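PP1b (Porcine reproductive and respiratory syndrome virus, PDB 6JDR) probably uses ATP hydrolysis to unwind RNA and DNA duplexes with 5' to 3' polarity, as the zinc-binding helicase piece of the viral replicase polyprotein. Local coordinates at residues 39-44 / 48-53; 286-289 / 293-296; 332-337 / 361-366. The protein carries 1 engineered substitution. All coordinates share one frame; numbering follows the deposited sequence.

Contact 1. Residues 39-44 / 48-53. With ZN (zinc ion), chain D.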
ATOM      1  N   ILE A  39     -22.832   5.007 -33.611  1.00 45.01           N
ATOM      2  CA  ILE A  39     -24.184   4.898 -33.072  1.00 46.48           C
ATOM      3  C   ILE A  39     -25.165   4.321 -34.102  1.00 46.72           C
ATOM      4  O   ILE A  39     -24.781   3.975 -35.219  1.00 46.44           O
ATOM      5  CB  ILE A  39     -24.686   6.249 -32.499  1.00 47.55           C
ATOM      6  CG1 ILE A  39     -24.708   7.350 -33.561  1.00 47.76           C
ATOM      7  CG2 ILE A  39     -23.817   6.668 -31.326  1.00 48.33           C
ATOM      8  CD1 ILE A  39     -25.538   8.546 -33.150  1.00 47.55           C
ATOM      9  N   TRP A  40     -26.419   4.190 -33.679  1.00 47.71           N
ATOM     10  CA  TRP A  40     -27.513   3.585 -34.457  1.00 47.35           C
ATOM     11  C   TRP A  40     -27.595   3.952 -35.944  1.00 47.07           C
ATOM     12  O   TRP A  40     -27.949   3.104 -36.751  1.00 46.95           O
ATOM     13  CB  TRP A  40     -28.874   3.834 -33.767  1.00 47.39           C
ATOM     14  CG  TRP A  40     -29.106   5.241 -33.274  1.00 46.33           C
ATOM     15  CD1 TRP A  40     -29.742   6.244 -33.938  1.00 46.55           C
ATOM     16  CD2 TRP A  40     -28.716   5.786 -32.002  1.00 46.65           C
ATOM     17  NE1 TRP A  40     -29.765   7.385 -33.168  1.00 47.18           N
ATOM     18  CE2 TRP A  40     -29.141   7.130 -31.977  1.00 47.23           C
ATOM     19  CE3 TRP A  40     -28.038   5.272 -30.889  1.00 46.33           C
ATOM     20  CZ2 TRP A  40     -28.918   7.966 -30.880  1.00 47.33           C
ATOM     21  CZ3 TRP A  40     -27.809   6.107 -29.803  1.00 46.46           C
ATOM     22  CH2 TRP A  40     -28.249   7.438 -29.807  1.00 46.63           C
ATOM     23  N   CYS A  41     -27.262   5.187 -36.314  1.00 48.20           N
ATOM     24  CA  CYS A  41     -27.274   5.585 -37.731  1.00 48.50           C
ATOM     25  C   CYS A  41     -26.039   5.131 -38.521  1.00 49.09           C
ATOM     26  O   CYS A  41     -25.915   5.438 -39.709  1.00 49.36           O
ATOM     27  CB  CYS A  41     -27.436   7.101 -37.865  1.00 49.86           C
ATOM     28  SG  CYS A  41     -26.034   8.075 -37.261  1.00 51.09           S
ATOM     29  N   GLY A  42     -25.125   4.413 -37.870  1.00 48.73           N
ATOM     30  CA  GLY A  42     -23.942   3.874 -38.538  1.00 49.38           C
ATOM     31  C   GLY A  42     -22.794   4.859 -38.689  1.00 49.55           C
ATOM     32  O   GLY A  42     -21.818   4.570 -39.376  1.00 49.62           O
ATOM     33  N   HIS A  43     -22.906   6.020 -38.050  1.00 50.37           N
ATOM     34  CA  HIS A  43     -21.850   7.029 -38.073  1.00 50.49           C
ATOM     35  C   HIS A  43     -21.400   7.319 -36.638  1.00 49.21           C
ATOM     36  O   HIS A  43     -22.067   6.899 -35.682  1.00 47.35           O
ATOM     37  CB  HIS A  43     -22.354   8.317 -38.732  1.00 51.99           C
ATOM     38  CG  HIS A  43     -22.898   8.119 -40.112  1.00 53.72           C
ATOM     39  ND1 HIS A  43     -24.212   8.375 -40.442  1.00 54.32           N
ATOM     40  CD2 HIS A  43     -22.303   7.690 -41.250  1.00 55.00           C
ATOM     41  CE1 HIS A  43     -24.404   8.110 -41.721  1.00 54.97           C
ATOM     42  NE2 HIS A  43     -23.261   7.693 -42.236  1.00 55.27           N
ATOM     43  N   PRO A  44     -20.267   8.035 -36.477  1.00 47.51           N
ATOM     44  CA  PRO A  44     -19.859   8.443 -35.135  1.00 46.03           C
ATOM     45  C   PRO A  44     -20.784   9.503 -34.548  1.00 46.58           C
ATOM     46  O   PRO A  44     -21.155  10.455 -35.239  1.00 45.39           O
ATOM     47  CB  PRO A  44     -18.456   9.023 -35.348  1.00 46.79           C
ATOM     48  CG  PRO A  44     -17.997   8.480 -36.658  1.00 47.93           C
ATOM     49  CD  PRO A  44     -19.243   8.371 -37.481  1.00 47.60           C
ATOM     50  N   GLY A  48     -22.128  14.469 -37.699  1.00 56.50           N
ATOM     51  CA  GLY A  48     -22.938  15.180 -38.686  1.00 57.50           C
ATOM     52  C   GLY A  48     -22.805  14.609 -40.091  1.00 58.36           C
ATOM     53  O   GLY A  48     -22.904  15.345 -41.076  1.00 58.38           O
ATOM     54  N   SER A  49     -22.565  13.301 -40.185  1.00 57.63           N
ATOM     55  CA  SER A  49     -22.501  12.616 -41.475  1.00 60.62           C
ATOM     56  C   SER A  49     -23.911  12.460 -42.037  1.00 61.49           C
ATOM     57  O   SER A  49     -24.118  12.477 -43.252  1.00 61.65           O
ATOM     58  CB  SER A  49     -21.860  11.240 -41.322  1.00 61.93           C
ATOM     59  OG  SER A  49     -20.634  11.323 -40.625  1.00 64.35           O
ATOM     60  N   CYS A  50     -24.867  12.272 -41.135  1.00 61.52           N
ATOM     61  CA  CYS A  50     -26.279  12.325 -41.465  1.00 61.32           C
ATOM     62  C   CYS A  50     -26.978  13.160 -40.398  1.00 61.21           C
ATOM     63  O   CYS A  50     -26.339  13.613 -39.450  1.00 62.77           O
ATOM     64  CB  CYS A  50     -26.868  10.917 -41.520  1.00 60.67           C
ATOM     65  SG  CYS A  50     -27.341  10.244 -39.914  1.00 59.24           S
ATOM     66  N   SER A  51     -28.286  13.355 -40.545  1.00 61.16           N
ATOM     67  CA  SER A  51     -29.037  14.204 -39.617  1.00 61.37           C
ATOM     68  C   SER A  51     -29.195  13.584 -38.224  1.00 59.18           C
ATOM     69  O   SER A  51     -29.441  14.298 -37.257  1.00 58.90           O
ATOM     70  CB  SER A  51     -30.407  14.579 -40.205  1.00 63.02           C
ATOM     71  OG  SER A  51     -31.132  13.438 -40.626  1.00 64.11           O
ATOM     72  N   GLU A  52     -29.046  12.264 -38.127  1.00 59.09           N
ATOM     73  CA  GLU A  52     -29.166  11.566 -36.849  1.00 61.19           C
ATOM     74  C   GLU A  52     -27.935  11.760 -35.952  1.00 61.21           C
ATOM     75  O   GLU A  52     -28.048  11.704 -34.726  1.00 57.68           O
ATOM     76  CB  GLU A  52     -29.403  10.070 -37.085  1.00 62.03           C
ATOM     77  CG  GLU A  52     -29.862   9.300 -35.853  1.00 63.90           C
ATOM     78  CD  GLU A  52     -31.182   9.802 -35.293  1.00 66.26           C
ATOM     79  OE1 GLU A  52     -32.117  10.039 -36.086  1.00 69.17           O
ATOM     80  OE2 GLU A  52     -31.285   9.954 -34.055  1.00 67.92           O
ATOM     81  N   CYS A  53     -26.770  11.977 -36.568  1.00 61.28           N
ATOM     82  CA  CYS A  53     -25.521  12.194 -35.835  1.00 61.71           C
ATOM     83  C   CYS A  53     -25.106  13.674 -35.808  1.00 64.34           C
ATOM     84  O   CYS A  53     -23.932  13.991 -35.592  1.00 61.72           O
ATOM     85  CB  CYS A  53     -24.403  11.336 -36.441  1.00 59.64           C
ATOM     86  SG  CYS A  53     -24.104  11.605 -38.207  1.00 59.98           S
TER
HETATM   87 ZN    ZN D 503     -25.383   9.486 -38.747  1.00 53.08          ZN
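Cys41 and His43 meet Cys50 and Cys53 around one zinc ion. This is a zinc site of three cysteines and one histidine in the N-terminal zinc-binding domain. Each segment gives two ligands, and Cys50 and Cys53 form a CxxC pair. His43 binds through ND1, 2.3 Å from zinc, and Cys53 SG binds at 2.5 Å. The metal also brings sulfurs together, with Cys41 SG and Cys50 SG 3.7 Å apart. A type I turn from Ile39 to Gly42 carries Cys41 toward the ion.

Hydrogen bonds to sulfur form a second layer. The backbone Cys50 N points almost straight at Cys53 SG (3.1 Å, 177°). Glu52 N makes a weak bond to Cys50 SG.

One side-chain bond crosses between the segments away from the metal. Trp40 NE1 donates in its ring plane to Glu52 OE2 (3.1 Å, 172°). The oxygen is met from above the carboxylate plane. Glu52 reaches there because its chain leaves anti to the backbone N (chi1 -166°) and then bends at chi2.

Nonpolar contact completes the site. Glu52 CB packs on Cys41 CB. Ser49 CB makes a CH-pi contact over one face of the His43 imidazole, 3.6 Å from the ring centroid.

Contact 2. Residues 286-289 / 293-296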
ATOM      1  N   ALA A 286       1.551  -0.665  20.559  1.00 51.04           N
ATOM      2  CA  ALA A 286       0.700  -0.598  21.747  1.00 48.62           C
ATOM      3  C   ALA A 286       0.075   0.782  21.904  1.00 46.53           C
ATOM      4  O   ALA A 286      -1.091   0.896  22.272  1.00 44.94           O
ATOM      5  CB  ALA A 286       1.491  -0.966  22.993  1.00 49.30           C
ATOM      6  N   ILE A 287       0.848   1.823  21.610  1.00 45.99           N
ATOM      7  CA  ILE A 287       0.384   3.201  21.788  1.00 45.68           C
ATOM      8  C   ILE A 287      -0.406   3.744  20.594  1.00 45.57           C
ATOM      9  O   ILE A 287      -1.013   4.816  20.693  1.00 44.05           O
ATOM     10  CB  ILE A 287       1.548   4.165  22.125  1.00 46.28           C
ATOM     11  CG1 ILE A 287       2.494   4.362  20.933  1.00 46.88           C
ATOM     12  CG2 ILE A 287       2.321   3.660  23.336  1.00 46.72           C
ATOM     13  CD1 ILE A 287       3.518   5.459  21.146  1.00 47.09           C
ATOM     14  N   GLN A 288      -0.413   3.004  19.484  1.00 46.38           N
ATOM     15  CA  GLN A 288      -1.028   3.470  18.230  1.00 47.19           C
ATOM     16  C   GLN A 288      -2.460   4.024  18.376  1.00 47.00           C
ATOM     17  O   GLN A 288      -2.754   5.087  17.830  1.00 49.07           O
ATOM     18  CB  GLN A 288      -0.979   2.367  17.158  1.00 47.51           C
ATOM     19  CG  GLN A 288      -1.460   2.800  15.777  1.00 48.58           C
ATOM     20  CD  GLN A 288      -0.689   3.989  15.225  1.00 49.53           C
ATOM     21  OE1 GLN A 288       0.469   3.859  14.825  1.00 50.63           O
ATOM     22  NE2 GLN A 288      -1.329   5.156  15.200  1.00 48.87           N
ATOM     23  N   PRO A 289      -3.345   3.327  19.120  1.00 46.33           N
ATOM     24  CA  PRO A 289      -4.706   3.833  19.349  1.00 46.11           C
ATOM     25  C   PRO A 289      -4.834   5.316  19.728  1.00 46.86           C
ATOM     26  O   PRO A 289      -5.871   5.920  19.456  1.00 46.52           O
ATOM     27  CB  PRO A 289      -5.201   2.956  20.493  1.00 46.43           C
ATOM     28  CG  PRO A 289      -4.536   1.649  20.250  1.00 46.34           C
ATOM     29  CD  PRO A 289      -3.180   1.971  19.680  1.00 46.67           C
ATOM     30  N   ASP A 293      -1.466   9.373  13.047  1.00 55.79           N
ATOM     31  CA  ASP A 293      -0.370   8.886  12.203  1.00 56.39           C
ATOM     32  C   ASP A 293       0.017   7.459  12.554  1.00 54.64           C
ATOM     33  O   ASP A 293      -0.026   7.072  13.719  1.00 57.19           O
ATOM     34  CB  ASP A 293       0.873   9.769  12.356  1.00 57.82           C
ATOM     35  CG  ASP A 293       0.647  11.190  11.899  1.00 59.20           C
ATOM     36  OD1 ASP A 293      -0.524  11.606  11.785  1.00 63.11           O
ATOM     37  OD2 ASP A 293       1.649  11.894  11.665  1.00 60.81           O
ATOM     38  N   LYS A 294       0.402   6.684  11.545  1.00 54.40           N
ATOM     39  CA  LYS A 294       0.951   5.346  11.760  1.00 55.65           C
ATOM     40  C   LYS A 294       2.402   5.496  12.215  1.00 56.11           C
ATOM     41  O   LYS A 294       3.233   6.056  11.495  1.00 56.29           O
ATOM     42  CB  LYS A 294       0.855   4.513  10.478  1.00 56.88           C
ATOM     43  CG  LYS A 294       1.641   3.206  10.475  1.00 58.61           C
ATOM     44  CD  LYS A 294       1.091   2.188  11.460  1.00 59.47           C
ATOM     45  CE  LYS A 294       1.794   0.845  11.306  1.00 61.00           C
ATOM     46  NZ  LYS A 294       1.281  -0.183  12.258  1.00 62.12           N
ATOM     47  N   LEU A 295       2.698   5.005  13.413  1.00 55.87           N
ATOM     48  CA  LEU A 295       4.020   5.165  14.008  1.00 55.21           C
ATOM     49  C   LEU A 295       4.952   4.034  13.581  1.00 55.68           C
ATOM     50  O   LEU A 295       4.645   2.854  13.778  1.00 52.59           O
ATOM     51  CB  LEU A 295       3.911   5.211  15.533  1.00 54.86           C
ATOM     52  CG  LEU A 295       2.992   6.302  16.091  1.00 55.53           C
ATOM     53  CD1 LEU A 295       2.903   6.209  17.608  1.00 56.69           C
ATOM     54  CD2 LEU A 295       3.458   7.687  15.663  1.00 55.11           C
ATOM     55  N   MET A 296       6.086   4.407  12.991  1.00 56.87           N
ATOM     56  CA  MET A 296       7.104   3.447  12.569  1.00 59.46           C
ATOM     57  C   MET A 296       8.406   3.694  13.332  1.00 60.96           C
ATOM     58  O   MET A 296       8.964   4.796  13.290  1.00 60.03           O
ATOM     59  CB  MET A 296       7.345   3.550  11.058  1.00 60.17           C
ATOM     60  CG  MET A 296       6.269   2.883  10.211  1.00 60.04           C
TER
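Gln288 NE2 donates to the backbone oxygen Asp293 O at 2.7 Å, the shortest polar bond here. The contact lies in a beta-alpha-beta unit of the P-loop NTPase core. The chain passes from helix 281-287 through Gln288 and back to strand 294-297, which is outermost in the parallel sheet within this chain.

The Gln288 amide uses both of its ends on backbone atoms at the start of strand 294-297. Its OE1 accepts from Leu295 N at 2.9 Å. That bond is nearly straight (169°) and lies in the carbonyl plane of the amide. The NE2 bond is less regular: Asp293 O sits close to the amide plane of Gln288, but the donor stands above the plane of the Asp293 carbonyl. Gln288 NE2 also has a weak bond to Tyr291 O. Two bonds to one backbone should limit rotation of the amide. Gln288 reaches the strand by extending anti to its backbone N (chi1 -174°) and bending at chi2.

Strand 294-297 pairs with strand 270-276, where Lys294 and Met296 make backbone bonds.

Beside these bonds the contact is apolar. The Ile287 and Leu295 side chains cross at about a right angle, with Ile287 CD1 3.7 Å from Leu295 CD1.

Contact 3. Residues 332-337 / 361-366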
ATOM      1  N   ASP A 332       3.221  10.876  36.690  1.00 64.97           N
ATOM      2  CA  ASP A 332       2.985  12.296  36.409  1.00 68.31           C
ATOM      3  C   ASP A 332       4.273  13.122  36.437  1.00 69.59           C
ATOM      4  O   ASP A 332       4.427  14.060  35.653  1.00 73.18           O
ATOM      5  CB  ASP A 332       1.978  12.884  37.400  1.00 70.49           C
ATOM      6  CG  ASP A 332       0.590  12.288  37.246  1.00 74.27           C
ATOM      7  OD1 ASP A 332       0.484  11.126  36.792  1.00 74.78           O
ATOM      8  OD2 ASP A 332      -0.395  12.980  37.581  1.00 77.96           O
ATOM      9  N   SER A 333       5.188  12.773  37.339  1.00 69.15           N
ATOM     10  CA  SER A 333       6.471  13.471  37.461  1.00 67.87           C
ATOM     11  C   SER A 333       7.464  13.090  36.365  1.00 67.66           C
ATOM     12  O   SER A 333       8.448  13.796  36.153  1.00 71.64           O
ATOM     13  CB  SER A 333       7.102  13.190  38.826  1.00 66.61           C
ATOM     14  OG  SER A 333       6.253  13.627  39.872  1.00 66.31           O
ATOM     15  N   SER A 334       7.209  11.977  35.682  1.00 66.65           N
ATOM     16  CA  SER A 334       8.100  11.480  34.631  1.00 67.80           C
ATOM     17  C   SER A 334       7.844  12.098  33.251  1.00 68.63           C
ATOM     18  O   SER A 334       8.540  11.766  32.289  1.00 65.73           O
ATOM     19  CB  SER A 334       7.968   9.958  34.524  1.00 67.20           C
ATOM     20  OG  SER A 334       6.660   9.590  34.117  1.00 64.37           O
ATOM     21  N   GLN A 335       6.853  12.985  33.153  1.00 71.72           N
ATOM     22  CA  GLN A 335       6.480  13.588  31.870  1.00 74.76           C
ATOM     23  C   GLN A 335       7.601  14.475  31.328  1.00 77.40           C
ATOM     24  O   GLN A 335       8.123  15.338  32.039  1.00 77.70           O
ATOM     25  CB  GLN A 335       5.190  14.398  32.007  1.00 74.94           C
ATOM     26  CG  GLN A 335       3.964  13.556  32.328  1.00 76.86           C
ATOM     27  CD  GLN A 335       2.717  14.387  32.562  1.00 77.10           C
ATOM     28  OE1 GLN A 335       2.590  15.496  32.048  1.00 79.33           O
ATOM     29  NE2 GLN A 335       1.784  13.847  33.339  1.00 77.63           N
ATOM     30  N   GLY A 336       7.958  14.253  30.066  1.00 77.97           N
ATOM     31  CA  GLY A 336       9.058  14.969  29.430  1.00 78.48           C
ATOM     32  C   GLY A 336      10.433  14.480  29.859  1.00 79.80           C
ATOM     33  O   GLY A 336      11.416  15.214  29.735  1.00 83.77           O
ATOM     34  N   ALA A 337      10.503  13.249  30.366  1.00 76.41           N
ATOM     35  CA  ALA A 337      11.769  12.631  30.755  1.00 74.73           C
ATOM     36  C   ALA A 337      11.964  11.327  29.990  1.00 73.10           C
ATOM     37  O   ALA A 337      10.992  10.657  29.642  1.00 73.18           O
ATOM     38  CB  ALA A 337      11.794  12.377  32.254  1.00 75.62           C
ATOM     39  N   ILE A 361       4.656   3.812  29.538  1.00 51.59           N
ATOM     40  CA  ILE A 361       5.180   2.938  28.491  1.00 51.49           C
ATOM     41  C   ILE A 361       6.159   3.668  27.567  1.00 51.81           C
ATOM     42  O   ILE A 361       7.055   3.046  26.994  1.00 53.29           O
ATOM     43  CB  ILE A 361       4.023   2.333  27.665  1.00 53.31           C
ATOM     44  CG1 ILE A 361       3.152   1.427  28.548  1.00 53.59           C
ATOM     45  CG2 ILE A 361       4.541   1.562  26.457  1.00 53.67           C
ATOM     46  CD1 ILE A 361       3.906   0.326  29.260  1.00 54.30           C
ATOM     47  N   THR A 362       6.006   4.983  27.440  1.00 52.37           N
ATOM     48  CA  THR A 362       6.794   5.760  26.484  1.00 54.42           C
ATOM     49  C   THR A 362       7.997   6.503  27.092  1.00 57.04           C
ATOM     50  O   THR A 362       8.557   7.392  26.451  1.00 57.54           O
ATOM     51  CB  THR A 362       5.898   6.779  25.757  1.00 53.34           C
ATOM     52  OG1 THR A 362       5.274   7.637  26.719  1.00 53.01           O
ATOM     53  CG2 THR A 362       4.832   6.065  24.935  1.00 53.12           C
ATOM     54  N   ARG A 363       8.394   6.147  28.314  1.00 59.54           N
ATOM     55  CA  ARG A 363       9.589   6.726  28.935  1.00 60.94           C
ATOM     56  C   ARG A 363      10.858   5.961  28.552  1.00 62.81           C
ATOM     57  O   ARG A 363      11.915   6.562  28.364  1.00 64.03           O
ATOM     58  CB  ARG A 363       9.470   6.732  30.463  1.00 61.14           C
ATOM     59  CG  ARG A 363       8.275   7.472  31.039  1.00 61.56           C
ATOM     60  CD  ARG A 363       8.153   8.887  30.500  1.00 62.48           C
ATOM     61  NE  ARG A 363       7.454   8.938  29.216  1.00 63.48           N
ATOM     62  CZ  ARG A 363       7.451   9.984  28.390  1.00 64.80           C
ATOM     63  NH1 ARG A 363       8.115  11.096  28.687  1.00 64.38           N
ATOM     64  NH2 ARG A 363       6.775   9.916  27.249  1.00 65.81           N
ATOM     65  N   ALA A 364      10.749   4.637  28.453  1.00 64.33           N
ATOM     66  CA  ALA A 364      11.914   3.774  28.261  1.00 66.48           C
ATOM     67  C   ALA A 364      12.393   3.738  26.817  1.00 68.96           C
ATOM     68  O   ALA A 364      11.607   3.913  25.881  1.00 69.30           O
ATOM     69  CB  ALA A 364      11.607   2.362  28.734  1.00 67.42           C
ATOM     70  N   ARG A 365      13.691   3.489  26.654  1.00 70.99           N
ATOM     71  CA  ARG A 365      14.315   3.383  25.341  1.00 71.99           C
ATOM     72  C   ARG A 365      14.566   1.923  24.967  1.00 72.06           C
ATOM     73  O   ARG A 365      14.143   1.473  23.903  1.00 72.29           O
ATOM     74  CB  ARG A 365      15.629   4.169  25.324  1.00 73.86           C
ATOM     75  CG  ARG A 365      16.299   4.252  23.962  1.00 76.11           C
ATOM     76  CD  ARG A 365      17.531   5.143  24.007  1.00 77.11           C
ATOM     77  NE  ARG A 365      17.194   6.565  24.077  1.00 77.14           N
ATOM     78  CZ  ARG A 365      16.781   7.306  23.047  1.00 77.12           C
ATOM     79  NH1 ARG A 365      16.629   6.774  21.835  1.00 76.18           N
ATOM     80  NH2 ARG A 365      16.508   8.593  23.234  1.00 77.05           N
ATOM     81  N   HIS A 366      15.245   1.191  25.849  1.00 73.53           N
ATOM     82  CA  HIS A 366      15.692  -0.175  25.554  1.00 75.09           C
ATOM     83  C   HIS A 366      14.937  -1.279  26.297  1.00 72.26           C
ATOM     84  O   HIS A 366      14.779  -2.380  25.765  1.00 71.88           O
ATOM     85  CB  HIS A 366      17.192  -0.303  25.836  1.00 78.60           C
ATOM     86  CG  HIS A 366      18.041   0.577  24.975  1.00 81.21           C
ATOM     87  ND1 HIS A 366      18.176   0.381  23.616  1.00 83.34           N
ATOM     88  CD2 HIS A 366      18.795   1.661  25.275  1.00 82.39           C
ATOM     89  CE1 HIS A 366      18.977   1.306  23.118  1.00 84.49           C
ATOM     90  NE2 HIS A 366      19.367   2.094  24.104  1.00 84.25           N
TER
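Ser334 and Ala337, the ends of a type II turn, receive the side chain of Arg363. A type I turn from Asp332 to Gln335 overlaps it. That turn is tied to helix 354-361 by a salt bridge from Asp332 to Arg356. By sequence, residues 332-337 probably correspond to motif V of superfamily 1 helicases, and 361-366 to part of motif VI.

Ser334 is the first residue to touch. Its OG bonds to Ile331 O and also packs 4.0 Å from Arg363 CD. The Ser334 carbonyl comes closer, with O 3.4 Å from Arg363 CD. That same oxygen accepts from Ala337 N at 3.1 Å and closes the type II turn.

Gly336 has the positive phi expected at the third position of this turn. Gly336 N and Arg363 NH1 are both donors and do not bond.

Ala337 O receives the one hydrogen bond across the segments. Arg363 NH1 donates to it at 3.1 Å, but the bond is weak and bent (121°).

Arg363 folds at chi2 and chi3, which turns its guanidinium back toward its own segment. Arg363 NH2 then meets Thr362 OG1 in the guanidinium plane at 2.8 Å, nearly straight (175°). Thr362 OG1 also bonds to Leu358 O and Val359 O, which fixes this acceptor against helix 354-361. Arg363 NE has a weak bond to Val359 O.

The equivalent arginine in related helicases probably contacts nucleotide phosphate. Here no carboxylate of either segment pairs with Arg363. Backbone bonding of Arg363 with Phe339 also ties the two loops. The chemistry implies a side chain held mainly from its own segment and helix, with only a weak bond to the turn.

Overall arrangement
Contact 1 stands apart from the other two. It lies in the zinc-binding domain near one end of the elongated chain, its centre about 60 Å from that of contact 2 and 76 Å from that of contact 3. A metal does the work there, in loops with no regular helix or strand. All three are partly buried; contact 1 has three exposed touching residues, contact 2 none and contact 3 two. Contacts 2 and 3 both belong to the helicase core. Contact 2 joins a helix to an edge strand of the seven-stranded sheet through a side-chain amide. Contact 3 joins loops next to the five-stranded sheet through a guanidinium. The two meet where Ile287 CG2 packs on Thr362 CG2 at 3.8 Å.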